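Local coordinates for protein MarR-family transcriptional regulator (Bordetella bronchiseptica, PDB 6PCO) that probably binds DNA as a MarR-family transcriptional regulator of biofilm formation, with its DNA binding regulated by 6-hydroxynicotinic acid, at residues A[87-92]-A[103-108]; A[81-86]-A[116-121]. All coordinates share one frame; numbering follows the deposited sequence.

Contact 1. Residues A[87-92]-A[103-108]; sequences LCALRD and KATAID
A89 meets A104 and T105 where the end of helix 98-105 comes up against helix 81-93. On the segment 87-92 it carries the whole contact. Its neighbours along the helix turn to other parts of the chain: L87 packs on L141 and on V149 of helix 143-164, and L90 on V139 and L141 of the strand 137-141. A89 itself points its methyl group at the segment 103-108. Its CB lies 3.6 Å from T105 CG2. The same CB is 4.2 Å from A104 CB, so one methyl group touches two neighbouring residues. The nearest CA atoms across the segments are those of A89 and A104, 6.4 Å apart. Both residues are alanines, so each puts no more than a methyl between the two backbones.

T105 has two different sides. Its CG2 sits anti to its own carbonyl carbon, and this branch faces A89. Its OG1 (chi1 63°) turns back to the backbone. There OG1 accepts a hydrogen bond from I107 N, 3.3 Å away and fairly straight at 160°, which forms an ST turn. OG1 also bonds to V101 O, one turn back in the helix. The hydroxyl is therefore used locally, and the methyl is left for packing.

A106 leaves the helix with positive phi (63°), and D108 caps helix 109-121 through T111 N. Helix 98-105, this turn and helix 109-121 follow in the order of a helix-turn-helix, inside the winged helix-turn-helix domain of MarR proteins. The A89 contact sets the first of these helices against helix 81-93.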
# COMPACT_ATOMS: atom_id res chain seq x y z
N LEU A 87 -4.11 -14.44 -7.81
CA LEU A 87 -4.96 -15.53 -8.27
C LEU A 87 -5.85 -15.05 -9.42
O LEU A 87 -5.96 -15.75 -10.41
CB LEU A 87 -5.79 -16.08 -7.10
CG LEU A 87 -5.02 -16.95 -6.10
CD1 LEU A 87 -5.78 -17.07 -4.81
CD2 LEU A 87 -4.74 -18.34 -6.66
N CYS A 88 -6.44 -13.86 -9.28
CA CYS A 88 -7.26 -13.23 -10.33
C CYS A 88 -6.42 -13.03 -11.60
O CYS A 88 -6.88 -13.27 -12.70
CB CYS A 88 -7.87 -11.91 -9.88
SG CYS A 88 -9.21 -12.16 -8.69
N ALA A 89 -5.15 -12.64 -11.44
CA ALA A 89 -4.32 -12.44 -12.62
C ALA A 89 -4.12 -13.78 -13.36
O ALA A 89 -4.08 -13.79 -14.57
CB ALA A 89 -3.00 -11.78 -12.26
N LEU A 90 -4.00 -14.91 -12.63
CA LEU A 90 -3.76 -16.19 -13.28
C LEU A 90 -5.03 -16.68 -13.98
O LEU A 90 -4.97 -17.25 -15.06
CB LEU A 90 -3.27 -17.21 -12.25
CG LEU A 90 -1.89 -16.91 -11.66
CD1 LEU A 90 -1.51 -17.96 -10.65
CD2 LEU A 90 -0.82 -16.83 -12.75
N ARG A 91 -6.18 -16.42 -13.34
CA ARG A 91 -7.49 -16.65 -13.91
C ARG A 91 -7.62 -15.91 -15.26
O ARG A 91 -8.04 -16.50 -16.21
CB ARG A 91 -8.56 -16.21 -12.90
CG ARG A 91 -10.00 -16.33 -13.37
CD ARG A 91 -10.33 -17.77 -13.68
NE ARG A 91 -11.75 -18.01 -13.88
CZ ARG A 91 -12.25 -19.05 -14.55
NH1 ARG A 91 -11.47 -19.78 -15.33
NH2 ARG A 91 -13.53 -19.36 -14.42
N ASP A 92 -7.26 -14.62 -15.30
CA ASP A 92 -7.44 -13.76 -16.50
C ASP A 92 -6.37 -14.04 -17.57
O ASP A 92 -6.67 -13.89 -18.74
CB ASP A 92 -7.46 -12.27 -16.12
CG ASP A 92 -8.65 -11.82 -15.27
OD1 ASP A 92 -9.58 -12.63 -15.06
OD2 ASP A 92 -8.63 -10.66 -14.80
N LYS A 103 3.81 -7.66 -13.95
CA LYS A 103 3.26 -6.75 -14.97
C LYS A 103 1.73 -6.74 -14.86
O LYS A 103 1.11 -5.69 -14.77
CB LYS A 103 3.70 -7.15 -16.38
N ALA A 104 1.13 -7.92 -14.88
CA ALA A 104 -0.31 -8.01 -14.84
C ALA A 104 -0.87 -7.29 -13.60
O ALA A 104 -1.95 -6.78 -13.68
CB ALA A 104 -0.73 -9.45 -14.86
N THR A 105 -0.13 -7.28 -12.48
CA THR A 105 -0.68 -6.86 -11.19
C THR A 105 -0.07 -5.54 -10.69
O THR A 105 -0.71 -4.85 -9.89
CB THR A 105 -0.49 -7.95 -10.12
OG1 THR A 105 0.90 -8.19 -9.89
CG2 THR A 105 -1.14 -9.25 -10.51
N ALA A 106 1.15 -5.19 -11.12
CA ALA A 106 1.92 -4.03 -10.61
C ALA A 106 2.25 -4.22 -9.12
O ALA A 106 2.49 -3.24 -8.39
CB ALA A 106 1.18 -2.73 -10.85
N ILE A 107 2.25 -5.48 -8.67
CA ILE A 107 2.76 -5.83 -7.36
C ILE A 107 4.26 -6.11 -7.52
O ILE A 107 4.67 -6.72 -8.52
CB ILE A 107 2.01 -7.04 -6.80
CG1 ILE A 107 0.53 -6.69 -6.55
CG2 ILE A 107 2.70 -7.57 -5.55
CD1 ILE A 107 -0.31 -7.85 -6.07
N ASP A 108 5.05 -5.67 -6.53
CA ASP A 108 6.49 -5.81 -6.59
C ASP A 108 6.83 -7.29 -6.51
O ASP A 108 6.05 -8.11 -6.00
CB ASP A 108 7.21 -5.00 -5.50
CG ASP A 108 6.82 -5.34 -4.08
OD1 ASP A 108 5.80 -4.78 -3.61
OD2 ASP A 108 7.51 -6.18 -3.47

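Contact 2. Residues A[81-86]-A[116-121]; sequences AAQFVV and IERLKA
Q83 and V86 of helix 81-93 face R118 and L119 of helix 109-121. The short helical segments cross at -76°, with their axes 10.4 Å apart at the closest point. Q83 and L119 have the nearest CA atoms across the segments.

The apolar part centres on L119, which reaches helix 81-93 with both methyl groups. CD2 lies alongside the Q83 chain, 4.0 Å from Q83 CG and 3.9 Å from Q83 OE1. CD1 turns to the helix itself. It is 3.9 Å from the backbone Q83 O and 4.3 Å from V86 CG1. The L119 side chain has CG anti to its carbonyl carbon (chi1 -63°), which points the branch at helix 81-93. V115, one turn earlier on the same helix as L119, packs on both Q83 and V86.

The polar groups meet without a hydrogen bond. Q83 extends beyond CG and brings its amide up to R118. Q83 NE2 is 3.7 Å from R118 CD and 3.8 Å from R118 NH1. It lies in the guanidinium plane, at the edge. The amide and guanidinium planes are almost perpendicular, and the two side chains cross at about a right angle. R118 itself is extended from CG to NE and also touches T80.

Beside the contact, V85 touches the bound 1,4-butanediol. The two helices are thus joined by van der Waals packing of L119 on Q83 and V86. At the exposed side, as modelled, the Q83 amide presents NE2 to the R118 guanidinium. Two donor groups then come together, so the approach would add little attraction.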
# COMPACT_ATOMS: atom_id res chain seq x y z
N ALA A 81 -5.06 -9.92 0.40
CA ALA A 81 -5.41 -9.06 -0.75
C ALA A 81 -4.45 -9.30 -1.92
O ALA A 81 -4.89 -9.46 -3.07
CB ALA A 81 -5.42 -7.61 -0.34
N ALA A 82 -3.16 -9.37 -1.63
CA ALA A 82 -2.14 -9.63 -2.66
C ALA A 82 -2.31 -11.05 -3.23
O ALA A 82 -2.29 -11.27 -4.43
CB ALA A 82 -0.75 -9.41 -2.10
N GLN A 83 -2.48 -12.03 -2.35
CA GLN A 83 -2.70 -13.39 -2.77
C GLN A 83 -3.89 -13.45 -3.75
O GLN A 83 -3.84 -14.12 -4.81
CB GLN A 83 -2.97 -14.28 -1.55
CG GLN A 83 -1.73 -14.87 -0.92
CD GLN A 83 -2.04 -15.48 0.42
OE1 GLN A 83 -2.91 -16.34 0.56
NE2 GLN A 83 -1.32 -15.02 1.43
N PHE A 84 -4.98 -12.77 -3.38
CA PHE A 84 -6.23 -12.86 -4.13
C PHE A 84 -5.99 -12.31 -5.54
O PHE A 84 -6.29 -12.95 -6.55
CB PHE A 84 -7.37 -12.16 -3.38
CG PHE A 84 -8.63 -12.03 -4.20
CD1 PHE A 84 -9.40 -13.14 -4.48
CD2 PHE A 84 -9.01 -10.81 -4.72
CE1 PHE A 84 -10.54 -13.03 -5.25
CE2 PHE A 84 -10.15 -10.70 -5.49
CZ PHE A 84 -10.92 -11.81 -5.76
N VAL A 85 -5.43 -11.11 -5.60
CA VAL A 85 -5.13 -10.43 -6.84
C VAL A 85 -4.25 -11.32 -7.74
O VAL A 85 -4.53 -11.45 -8.93
CB VAL A 85 -4.48 -9.07 -6.55
CG1 VAL A 85 -3.76 -8.51 -7.77
CG2 VAL A 85 -5.54 -8.09 -6.06
N VAL A 86 -3.18 -11.90 -7.20
CA VAL A 86 -2.34 -12.77 -8.00
C VAL A 86 -3.21 -13.87 -8.61
O VAL A 86 -3.07 -14.17 -9.78
CB VAL A 86 -1.18 -13.38 -7.21
CG1 VAL A 86 -0.50 -14.49 -7.99
CG2 VAL A 86 -0.16 -12.34 -6.80
N ILE A 116 3.49 -16.42 -4.35
CA ILE A 116 3.50 -17.64 -5.10
C ILE A 116 3.86 -18.80 -4.16
O ILE A 116 3.22 -19.84 -4.21
CB ILE A 116 4.42 -17.56 -6.33
CG1 ILE A 116 3.81 -16.62 -7.37
CG2 ILE A 116 4.68 -18.94 -6.91
CD1 ILE A 116 4.68 -16.41 -8.56
N GLU A 117 4.86 -18.57 -3.31
CA GLU A 117 5.38 -19.58 -2.39
C GLU A 117 4.24 -20.02 -1.46
O GLU A 117 3.98 -21.22 -1.32
CB GLU A 117 6.62 -19.05 -1.66
CG GLU A 117 7.93 -19.21 -2.44
CD GLU A 117 9.07 -18.28 -2.02
OE1 GLU A 117 9.14 -17.93 -0.81
OE2 GLU A 117 9.87 -17.89 -2.89
N ARG A 118 3.51 -19.05 -0.89
CA ARG A 118 2.35 -19.35 -0.02
C ARG A 118 1.27 -20.13 -0.80
O ARG A 118 0.81 -21.16 -0.34
CB ARG A 118 1.80 -18.06 0.61
CG ARG A 118 2.70 -17.45 1.68
CD ARG A 118 2.11 -16.20 2.30
NE ARG A 118 2.95 -15.56 3.31
CZ ARG A 118 2.55 -14.57 4.10
NH1 ARG A 118 1.35 -14.04 3.94
NH2 ARG A 118 3.33 -14.12 5.07
N LEU A 119 0.90 -19.66 -2.00
CA LEU A 119 -0.15 -20.34 -2.80
C LEU A 119 0.34 -21.73 -3.26
O LEU A 119 -0.45 -22.67 -3.26
CB LEU A 119 -0.57 -19.45 -3.98
CG LEU A 119 -1.22 -18.11 -3.61
CD1 LEU A 119 -1.47 -17.26 -4.85
CD2 LEU A 119 -2.52 -18.27 -2.83
N LYS A 120 1.62 -21.88 -3.61
CA LYS A 120 2.20 -23.22 -3.90
C LYS A 120 1.90 -24.19 -2.73
O LYS A 120 1.50 -25.32 -2.93
CB LYS A 120 3.70 -23.15 -4.21
N ALA A 121 2.06 -23.71 -1.49
CA ALA A 121 1.90 -24.55 -0.29
C ALA A 121 0.45 -25.07 -0.18
O ALA A 121 0.22 -26.24 0.04
CB ALA A 121 2.33 -23.79 0.94

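How the contacts relate
Both contacts use helix 81-93. Contact 1 joins it to helix 98-105, and contact 2 joins it to helix 109-121, which follows in the chain. Contact 1 is nested inside the loop closed by contact 2. Their centres are 10 Å apart, and they touch directly: L87 CG lies 3.8 Å from L119 CD1, and T105 CG2 lies 3.9 Å from V85 CG1. Both are mainly buried. Contact 1 is small, 80 Å², and made of methyl groups. Contact 2 is larger, 226 Å², and mixes an aliphatic core with a polar margin where R118 is exposed. Both touch the second subunit.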